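Local coordinates for intracellular protease/amidase (Salmonella enterica subsp. enterica serovar Typhimurium, PDB 4K2H), which is of uncertain function but binds zinc and belongs to the DJ-1/PfpI family, consistent with a possible peptidase activity, at residues A[176-179]-A[180-184]. The protein carries 1 engineered substitution. Numbering follows the deposited sequence.
Sequences PVRE and QAEHI
R178 and E182, one helical turn apart, meet through carbon rather than charge: CG of R178 lies 3.5 Å from OE2 of E182, while NE of R178 and that oxygen stay 5.1 Å apart. The two side chains run obliquely past each other, their guanidinium and carboxylate planes turned 49° apart. A bend at chi3 carries the guanidinium off toward the C-terminus, where NH1 of R178 forms a salt bridge with OXT of W188; a long, jointed arginine suits that reach. E182 starts out differently, with CG beside its own backbone N (chi1 -71°), and this lays its CG 3.2 Å from the carbonyl O of R178. The carboxylate may still stabilise the arginine's charge through space.

R178 and E182 sit on the last helix, 174-183, of a DJ-1/PfpI-type alpha/beta fold, held by successive i to i+4 bonds. Of the four that join 176-179 to 180-183, the straightest runs from N of A181 to O of V177 (2.9 Å, 174°). V177 and A181 form the buried stripe, packing on L164 of helix 159-171 and on W188; branched valine offers an apolar surface, and alanine's small methyl is consistent with close packing there. Polar E179 and H183 suit the exposed face. Q180, its CB 3.5 Å from O of V177, packs against R29 and L30; aliphatic carbons with a polar amide beyond them suit its partly exposed position.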
loop_
_atom_site.group_PDB
_atom_site.type_symbol
_atom_site.label_atom_id
_atom_site.label_comp_id
_atom_site.label_asym_id
_atom_site.label_seq_id
_atom_site.Cartn_x
_atom_site.Cartn_y
_atom_site.Cartn_z
ATOM N N PRO A 176 -0.454 21.551 -3.931
ATOM C CA PRO A 176 -1.024 20.412 -4.638
ATOM C C PRO A 176 -0.963 19.136 -3.785
ATOM O O PRO A 176 -1.856 18.294 -3.878
ATOM C CB PRO A 176 -0.154 20.285 -5.896
ATOM C CG PRO A 176 0.689 21.516 -5.931
ATOM C CD PRO A 176 0.817 21.984 -4.518
ATOM N N VAL A 177 0.058 19.040 -2.936
ATOM C CA VAL A 177 0.208 17.920 -2.013
ATOM C C VAL A 177 -0.919 17.871 -0.993
ATOM O O VAL A 177 -1.634 16.879 -0.916
ATOM C CB VAL A 177 1.536 17.977 -1.248
ATOM C CG1 VAL A 177 1.631 16.808 -0.297
ATOM C CG2 VAL A 177 2.694 17.985 -2.217
ATOM N N ARG A 178 -1.051 18.934 -0.204
ATOM C CA ARG A 178 -2.151 19.078 0.753
ATOM C C ARG A 178 -3.511 18.820 0.114
ATOM O O ARG A 178 -4.390 18.248 0.732
ATOM C CB ARG A 178 -2.135 20.465 1.372
ATOM C CG ARG A 178 -3.284 20.703 2.332
ATOM C CD ARG A 178 -2.945 21.729 3.400
ATOM N NE ARG A 178 -1.911 21.228 4.312
ATOM C CZ ARG A 178 -0.658 21.686 4.388
ATOM N NH1 ARG A 178 0.186 21.141 5.261
ATOM N NH2 ARG A 178 -0.231 22.680 3.608
ATOM N N GLU A 179 -3.668 19.235 -1.131
ATOM C CA GLU A 179 -4.908 19.018 -1.847
ATOM C C GLU A 179 -5.159 17.533 -2.128
ATOM O O GLU A 179 -6.295 17.087 -2.048
ATOM C CB GLU A 179 -4.898 19.815 -3.145
ATOM C CG GLU A 179 -6.175 19.694 -3.956
ATOM C CD GLU A 179 -6.491 20.931 -4.798
ATOM O OE1 GLU A 179 -5.778 21.965 -4.698
ATOM O OE2 GLU A 179 -7.475 20.861 -5.565
ATOM N N GLN A 180 -4.107 16.776 -2.450
ATOM C CA GLN A 180 -4.245 15.324 -2.635
ATOM C C GLN A 180 -4.509 14.619 -1.319
ATOM O O GLN A 180 -5.351 13.749 -1.249
ATOM C CB GLN A 180 -3.001 14.700 -3.288
ATOM C CG GLN A 180 -3.083 14.575 -4.793
ATOM C CD GLN A 180 -4.272 13.751 -5.258
ATOM O OE1 GLN A 180 -4.599 12.693 -4.695
ATOM N NE2 GLN A 180 -4.933 14.242 -6.283
ATOM N N ALA A 181 -3.763 14.985 -0.289
ATOM C CA ALA A 181 -4.017 14.508 1.064
ATOM C C ALA A 181 -5.474 14.772 1.489
ATOM O O ALA A 181 -6.133 13.921 2.086
ATOM C CB ALA A 181 -3.055 15.180 2.033
ATOM N N GLU A 182 -5.987 15.949 1.178
ATOM C CA GLU A 182 -7.397 16.209 1.437
ATOM C C GLU A 182 -8.289 15.248 0.630
ATOM O O GLU A 182 -9.208 14.667 1.177
ATOM C CB GLU A 182 -7.749 17.679 1.167
ATOM C CG GLU A 182 -7.163 18.629 2.216
ATOM C CD GLU A 182 -7.334 20.121 1.897
ATOM O OE1 GLU A 182 -8.044 20.477 0.926
ATOM O OE2 GLU A 182 -6.761 20.950 2.639
ATOM N N HIS A 183 -7.993 15.062 -0.656
ATOM C CA HIS A 183 -8.801 14.204 -1.538
ATOM C C HIS A 183 -8.899 12.726 -1.050
ATOM O O HIS A 183 -9.926 12.073 -1.244
ATOM C CB HIS A 183 -8.226 14.281 -2.950
ATOM C CG HIS A 183 -9.016 13.542 -3.987
ATOM N ND1 HIS A 183 -10.124 14.088 -4.608
ATOM C CD2 HIS A 183 -8.840 12.312 -4.538
ATOM C CE1 HIS A 183 -10.604 13.219 -5.483
ATOM N NE2 HIS A 183 -9.844 12.135 -5.461
ATOM N N ILE A 184 -7.847 12.225 -0.396
ATOM C CA ILE A 184 -7.843 10.857 0.136
ATOM C C ILE A 184 -8.101 10.817 1.647
ATOM O O ILE A 184 -8.054 9.744 2.263
ATOM C CB ILE A 184 -6.537 10.085 -0.217
ATOM C CG1 ILE A 184 -5.292 10.789 0.323
ATOM C CG2 ILE A 184 -6.424 9.919 -1.728
ATOM C CD1 ILE A 184 -4.105 9.883 0.543
#